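Local coordinates for minor fimbrium subunit Mfa5 (Porphyromonas gingivalis ATCC 33277, PDB 6TO1), which serves as an accessory subunit of the minor fimbriae, surface pili that mediate biofilm formation and adhesion to host cells and other oral bacteria, at residues H179-L184 and E240-K245; T207-G212 and L232-L237. All blocks are in the same frame, centred on the assembly; numbering follows the deposited sequence.

From the N terminus the chain first passes 179-184, which leads into the edge strand 181-186 of the central sheet of the von Willebrand factor type A domain. It then runs through helix 191-199 and reaches 207-212, the metal-binding loop and the start of helix 209-220. Strand 227-234 ends in 232-237, where interaction 2 closes the inner loop beside magnesium. A few residues later 240-245 returns to 179-184, so interaction 1 closes an outer loop that wholly encloses interaction 2. The two contacts adjoin: Gln-210 OE1 probably accepts from Tyr-242 N, and Thr-207 O from Glu-240 N. Together they tie the edge strand, helix 209-220 and a central strand around the metal site.

Interaction 1: H179-L184 and E240-K245; sequences HEPHRL and EQYPVK
Tyr-242 turns CG beside its backbone N and anti to its carbonyl carbon (chi1 -69°), which sends the phenol toward Pro-181, while His-179 holds CG between backbone N and carbonyl carbon (chi1 55°), leaving mainly CB to face Glu-240. The contact lies in the von Willebrand factor type A domain, a Rossmann-like fold, where the entry to edge strand 181-186 meets the loop that follows central strand 227-234.

It is a light, side-chain-mediated contact with two touching points. Pro-181 and Tyr-242 reach for each other from opposite directions: the hydroxyl OH of Tyr-242 stands 4.1 Å from CG of Pro-181 and 4.2 Å from its CD, so the phenol presents its end to the proline ring. A compact, apolar proline suits this buried place, where it also touches Met-215 of helix 209-220. Tyrosine is long enough to span the gap, and its hydroxyl is satisfied by the carbonyl O of Leu-312.

At the second point CB of His-179 approaches OE2 of Glu-240 at 4.4 Å, a loose approach. The imidazole leads away, stacks on Trp-205 and bonds through ND1 to the carbonyl O of that residue, leaving ND1 6.3 Å from OE2 of Glu-240. The glutamate instead forms a salt bridge with Arg-315 through OE1, so its buried negative charge is probably offset there. Its side chain also lies about 8 Å (nearest atoms) from the bound magnesium, which places this contact at the border of the metal site.

Farther along the loop, Gln-241 steadies the backbone beside the tyrosine: its NE2 donates to O of Tyr-242 over 3.2 Å, nearly straight at 170°, with the acceptor in the plane of the glutamine amide.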
loop_
_atom_site.group_PDB
_atom_site.type_symbol
_atom_site.label_atom_id
_atom_site.label_comp_id
_atom_site.label_asym_id
_atom_site.label_seq_id
_atom_site.Cartn_x
_atom_site.Cartn_y
_atom_site.Cartn_z
ATOM N N HIS A 179 1.746 4.065 45.396
ATOM C CA HIS A 179 2.878 3.351 45.972
ATOM C C HIS A 179 3.036 1.953 45.392
ATOM O O HIS A 179 4.029 1.289 45.689
ATOM C CB HIS A 179 2.789 3.269 47.511
ATOM C CG HIS A 179 1.522 2.671 48.028
ATOM N ND1 HIS A 179 0.422 3.442 48.335
ATOM C CD2 HIS A 179 1.171 1.386 48.281
ATOM C CE1 HIS A 179 -0.548 2.659 48.775
ATOM N NE2 HIS A 179 -0.119 1.409 48.751
ATOM N N GLU A 180 2.108 1.507 44.547
ATOM C CA GLU A 180 2.217 0.257 43.810
ATOM C C GLU A 180 1.460 0.434 42.496
ATOM O O GLU A 180 0.581 1.297 42.393
ATOM C CB GLU A 180 1.642 -0.917 44.625
ATOM C CG GLU A 180 0.175 -0.734 44.817
ATOM C CD GLU A 180 -0.444 -1.650 45.839
ATOM O OE1 GLU A 180 0.151 -2.695 46.156
ATOM O OE2 GLU A 180 -1.552 -1.306 46.308
ATOM N N PRO A 181 1.785 -0.339 41.474
ATOM C CA PRO A 181 1.074 -0.206 40.203
ATOM C C PRO A 181 -0.202 -1.035 40.214
ATOM O O PRO A 181 -0.345 -2.008 40.971
ATOM C CB PRO A 181 2.100 -0.745 39.189
ATOM C CG PRO A 181 2.833 -1.817 39.961
ATOM C CD PRO A 181 2.938 -1.259 41.376
ATOM N N HIS A 182 -1.120 -0.642 39.336
ATOM C CA HIS A 182 -2.410 -1.304 39.188
ATOM C C HIS A 182 -2.707 -1.585 37.724
ATOM O O HIS A 182 -2.678 -0.667 36.905
ATOM C CB HIS A 182 -3.540 -0.443 39.725
ATOM C CG HIS A 182 -3.295 0.070 41.106
ATOM N ND1 HIS A 182 -3.338 -0.751 42.213
ATOM C CD2 HIS A 182 -3.032 1.318 41.565
ATOM C CE1 HIS A 182 -3.096 -0.031 43.297
ATOM N NE2 HIS A 182 -2.894 1.222 42.932
ATOM N N ARG A 183 -2.983 -2.847 37.396
ATOM C CA ARG A 183 -3.356 -3.185 36.021
ATOM C C ARG A 183 -4.839 -2.889 35.858
ATOM O O ARG A 183 -5.689 -3.666 36.306
ATOM C CB ARG A 183 -3.058 -4.641 35.687
ATOM C CG ARG A 183 -3.400 -4.959 34.211
ATOM C CD ARG A 183 -3.262 -6.445 33.900
ATOM N NE ARG A 183 -1.882 -6.873 34.123
ATOM C CZ ARG A 183 -1.246 -7.802 33.412
ATOM N NH1 ARG A 183 -1.862 -8.429 32.419
ATOM N NH2 ARG A 183 0.018 -8.110 33.702
ATOM N N LEU A 184 -5.159 -1.775 35.210
ATOM C CA LEU A 184 -6.557 -1.388 35.043
ATOM C C LEU A 184 -7.189 -2.058 33.821
ATOM O O LEU A 184 -8.368 -2.439 33.859
ATOM C CB LEU A 184 -6.668 0.118 34.921
ATOM C CG LEU A 184 -6.200 0.931 36.151
ATOM C CD1 LEU A 184 -6.511 2.420 35.980
ATOM C CD2 LEU A 184 -6.805 0.396 37.440
ATOM N N GLU A 240 9.081 6.433 45.151
ATOM C CA GLU A 240 9.156 5.026 45.541
ATOM C C GLU A 240 9.866 4.249 44.444
ATOM O O GLU A 240 9.803 4.627 43.270
ATOM C CB GLU A 240 7.768 4.409 45.747
ATOM C CG GLU A 240 6.890 5.167 46.746
ATOM C CD GLU A 240 7.016 4.655 48.167
ATOM O OE1 GLU A 240 7.733 3.655 48.407
ATOM O OE2 GLU A 240 6.405 5.277 49.072
ATOM N N GLN A 241 10.505 3.143 44.819
ATOM C CA GLN A 241 11.164 2.289 43.841
ATOM C C GLN A 241 11.314 0.876 44.392
ATOM O O GLN A 241 11.038 0.597 45.564
ATOM C CB GLN A 241 12.527 2.868 43.440
ATOM C CG GLN A 241 13.602 2.687 44.488
ATOM C CD GLN A 241 14.991 2.994 43.951
ATOM O OE1 GLN A 241 15.373 4.140 43.811
ATOM N NE2 GLN A 241 15.738 1.959 43.630
ATOM N N TYR A 242 11.791 -0.024 43.515
ATOM C CA TYR A 242 12.023 -1.394 43.924
ATOM C C TYR A 242 13.392 -1.550 44.582
ATOM O O TYR A 242 14.343 -0.823 44.257
ATOM C CB TYR A 242 11.946 -2.349 42.723
ATOM C CG TYR A 242 10.553 -2.496 42.163
ATOM C CD1 TYR A 242 9.482 -2.801 43.005
ATOM C CD2 TYR A 242 10.305 -2.320 40.804
ATOM C CE1 TYR A 242 8.214 -2.928 42.514
ATOM C CE2 TYR A 242 9.025 -2.444 40.291
ATOM C CZ TYR A 242 7.982 -2.737 41.163
ATOM O OH TYR A 242 6.712 -2.863 40.681
ATOM N N PRO A 243 13.527 -2.560 45.438
ATOM C CA PRO A 243 14.819 -2.824 46.073
ATOM C C PRO A 243 15.892 -3.197 45.069
ATOM O O PRO A 243 15.625 -3.790 44.020
ATOM C CB PRO A 243 14.529 -4.010 47.004
ATOM C CG PRO A 243 13.051 -4.029 47.183
ATOM C CD PRO A 243 12.468 -3.471 45.916
ATOM N N VAL A 244 17.118 -2.873 45.431
ATOM C CA VAL A 244 18.303 -3.210 44.656
ATOM C C VAL A 244 18.963 -4.430 45.300
ATOM O O VAL A 244 19.296 -4.408 46.489
ATOM C CB VAL A 244 19.276 -2.026 44.608
ATOM C CG1 VAL A 244 20.593 -2.437 43.956
ATOM C CG2 VAL A 244 18.674 -0.815 43.883
ATOM N N LYS A 245 19.203 -5.461 44.504
ATOM C CA LYS A 245 19.806 -6.698 44.982
ATOM C C LYS A 245 21.295 -6.530 45.196
ATOM O O LYS A 245 21.978 -5.851 44.413
ATOM C CB LYS A 245 19.580 -7.827 43.976
ATOM C CG LYS A 245 18.146 -8.141 43.711
ATOM C CD LYS A 245 18.092 -9.355 42.765
ATOM C CE LYS A 245 16.757 -10.051 42.806
ATOM N NZ LYS A 245 16.760 -11.290 41.951
#

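Interaction 2: T207-G212 and L232-L237; sequences THTQGG and LMSDGL. With MG (magnesium ion), chain B; PO4 (phosphate ion), chain C.
The loop entering helix 209-220 runs past the C-terminal end of strand 227-234, with CA atoms 7.3 Å apart at Thr-207 and Leu-237 and 8.3 Å apart at Thr-209 and Ser-234. Between them sits the metal-ion-dependent adhesion site of the von Willebrand factor A fold. Threonine suits position 207 by offering a methyl for packing and a hydroxyl for the metal: CG2 of Thr-207 rests 3.5 Å from the carbonyl O of Leu-237, while OG1, placed beside the backbone N by a chi1 of -51°, binds magnesium at 2.1 Å. Ser-135 and Ser-137 supply two more ligands; two waters and a phosphate, probably from the crystallisation liquor, complete the shell. Asp-235 stays in the second shell, its carboxylate suited to hold a metal-bound water through OD1, and Leu-237 O accepts from the other. An Asx turn at Asp-235 and an ST turn at Ser-234 shape the loop that holds them.

Deeper in, CG2 of Thr-209 packs 3.8 Å from CD2 of Leu-232, the side chains crossing at about a right angle. The polar branch of Thr-209 serves Tyr-177, and a water bridges its OG1 to Ser-234 OG, which also hydrogen-bonds Asp-133. Back at the metal, Thr-207 OG1 donates a hydrogen bond to phosphate O2 over 2.8 Å.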
loop_
_atom_site.group_PDB
_atom_site.type_symbol
_atom_site.label_atom_id
_atom_site.label_comp_id
_atom_site.label_asym_id
_atom_site.label_seq_id
_atom_site.Cartn_x
_atom_site.Cartn_y
_atom_site.Cartn_z
ATOM N N THR A 207 4.647 7.491 44.953
ATOM C CA THR A 207 4.810 7.670 43.509
ATOM C C THR A 207 5.846 6.664 43.006
ATOM O O THR A 207 7.034 6.984 42.853
ATOM C CB THR A 207 5.196 9.116 43.175
ATOM O OG1 THR A 207 4.293 10.057 43.794
ATOM C CG2 THR A 207 5.213 9.331 41.672
ATOM N N HIS A 208 5.386 5.446 42.718
ATOM C CA HIS A 208 6.262 4.326 42.327
ATOM C C HIS A 208 6.332 4.252 40.800
ATOM O O HIS A 208 5.787 3.358 40.151
ATOM C CB HIS A 208 5.733 3.037 42.931
ATOM C CG HIS A 208 6.745 1.946 43.105
ATOM N ND1 HIS A 208 7.650 1.585 42.130
ATOM C CD2 HIS A 208 6.950 1.100 44.138
ATOM C CE1 HIS A 208 8.375 0.564 42.562
ATOM N NE2 HIS A 208 7.977 0.262 43.786
ATOM N N THR A 209 6.960 5.282 40.218
ATOM C CA THR A 209 6.989 5.395 38.759
ATOM C C THR A 209 7.693 4.191 38.135
ATOM O O THR A 209 7.249 3.658 37.112
ATOM C CB THR A 209 7.637 6.723 38.385
ATOM O OG1 THR A 209 6.905 7.785 39.023
ATOM C CG2 THR A 209 7.655 6.962 36.874
ATOM N N GLN A 210 8.769 3.728 38.753
ATOM C CA GLN A 210 9.404 2.512 38.264
ATOM C C GLN A 210 8.393 1.375 38.206
ATOM O O GLN A 210 8.339 0.624 37.226
ATOM C CB GLN A 210 10.580 2.140 39.152
ATOM C CG GLN A 210 11.083 0.746 38.859
ATOM C CD GLN A 210 12.337 0.371 39.613
ATOM O OE1 GLN A 210 12.526 0.748 40.783
ATOM N NE2 GLN A 210 13.214 -0.382 38.936
ATOM N N GLY A 211 7.559 1.251 39.242
ATOM C CA GLY A 211 6.588 0.160 39.266
ATOM C C GLY A 211 5.540 0.278 38.173
ATOM O O GLY A 211 5.157 -0.722 37.550
ATOM N N GLY A 212 5.059 1.498 37.920
ATOM C CA GLY A 212 4.170 1.706 36.798
ATOM C C GLY A 212 4.813 1.307 35.483
ATOM O O GLY A 212 4.200 0.626 34.660
ATOM N N LEU A 232 3.614 7.815 29.648
ATOM C CA LEU A 232 3.632 8.057 31.083
ATOM C C LEU A 232 3.123 9.457 31.367
ATOM O O LEU A 232 3.662 10.436 30.854
ATOM C CB LEU A 232 5.049 7.892 31.650
ATOM C CG LEU A 232 5.275 8.209 33.109
ATOM C CD1 LEU A 232 4.524 7.259 34.029
ATOM C CD2 LEU A 232 6.802 8.180 33.375
ATOM N N MET A 233 2.106 9.546 32.211
ATOM C CA MET A 233 1.462 10.795 32.587
ATOM C C MET A 233 1.710 10.987 34.076
ATOM O O MET A 233 1.133 10.271 34.905
ATOM C CB MET A 233 -0.036 10.733 32.268
ATOM C CG MET A 233 -0.294 10.677 30.770
ATOM S SD MET A 233 -1.816 9.852 30.253
ATOM C CE MET A 233 -3.025 10.859 31.104
ATOM N N SER A 234 2.576 11.928 34.425
ATOM C CA SER A 234 3.021 12.027 35.806
ATOM C C SER A 234 3.390 13.468 36.109
ATOM O O SER A 234 3.726 14.234 35.209
ATOM C CB SER A 234 4.216 11.089 36.047
ATOM O OG SER A 234 4.761 11.318 37.339
ATOM N N ASP A 235 3.360 13.836 37.396
ATOM C CA ASP A 235 3.934 15.150 37.673
ATOM C C ASP A 235 5.451 15.101 37.790
ATOM O O ASP A 235 6.074 16.159 37.908
ATOM C CB ASP A 235 3.324 15.812 38.911
ATOM C CG ASP A 235 3.575 15.061 40.196
ATOM O OD1 ASP A 235 4.643 14.399 40.360
ATOM O OD2 ASP A 235 2.673 15.151 41.070
ATOM N N GLY A 236 6.057 13.914 37.734
ATOM C CA GLY A 236 7.486 13.786 37.503
ATOM C C GLY A 236 8.340 13.558 38.732
ATOM O O GLY A 236 9.550 13.294 38.589
ATOM N N LEU A 237 7.791 13.687 39.925
ATOM C CA LEU A 237 8.579 13.476 41.136
ATOM C C LEU A 237 8.349 12.073 41.686
ATOM O O LEU A 237 7.452 11.846 42.502
ATOM C CB LEU A 237 8.241 14.547 42.171
ATOM C CG LEU A 237 9.100 14.500 43.435
ATOM C CD1 LEU A 237 10.578 14.691 43.028
ATOM C CD2 LEU A 237 8.697 15.495 44.491
HETATM MG MG MG B . 3.485 11.935 43.506
HETATM P P PO4 C . 3.445 11.330 46.702
HETATM O O1 PO4 C . 2.281 10.730 47.512
HETATM O O2 PO4 C . 4.534 10.280 46.526
HETATM O O3 PO4 C . 4.014 12.469 47.526
HETATM O O4 PO4 C . 2.971 11.898 45.418
HETATM O O HOH W 1 7.418 10.281 38.279
HETATM O O HOH W 2 3.929 12.176 41.537
HETATM O O HOH W 3 5.319 12.903 43.856
#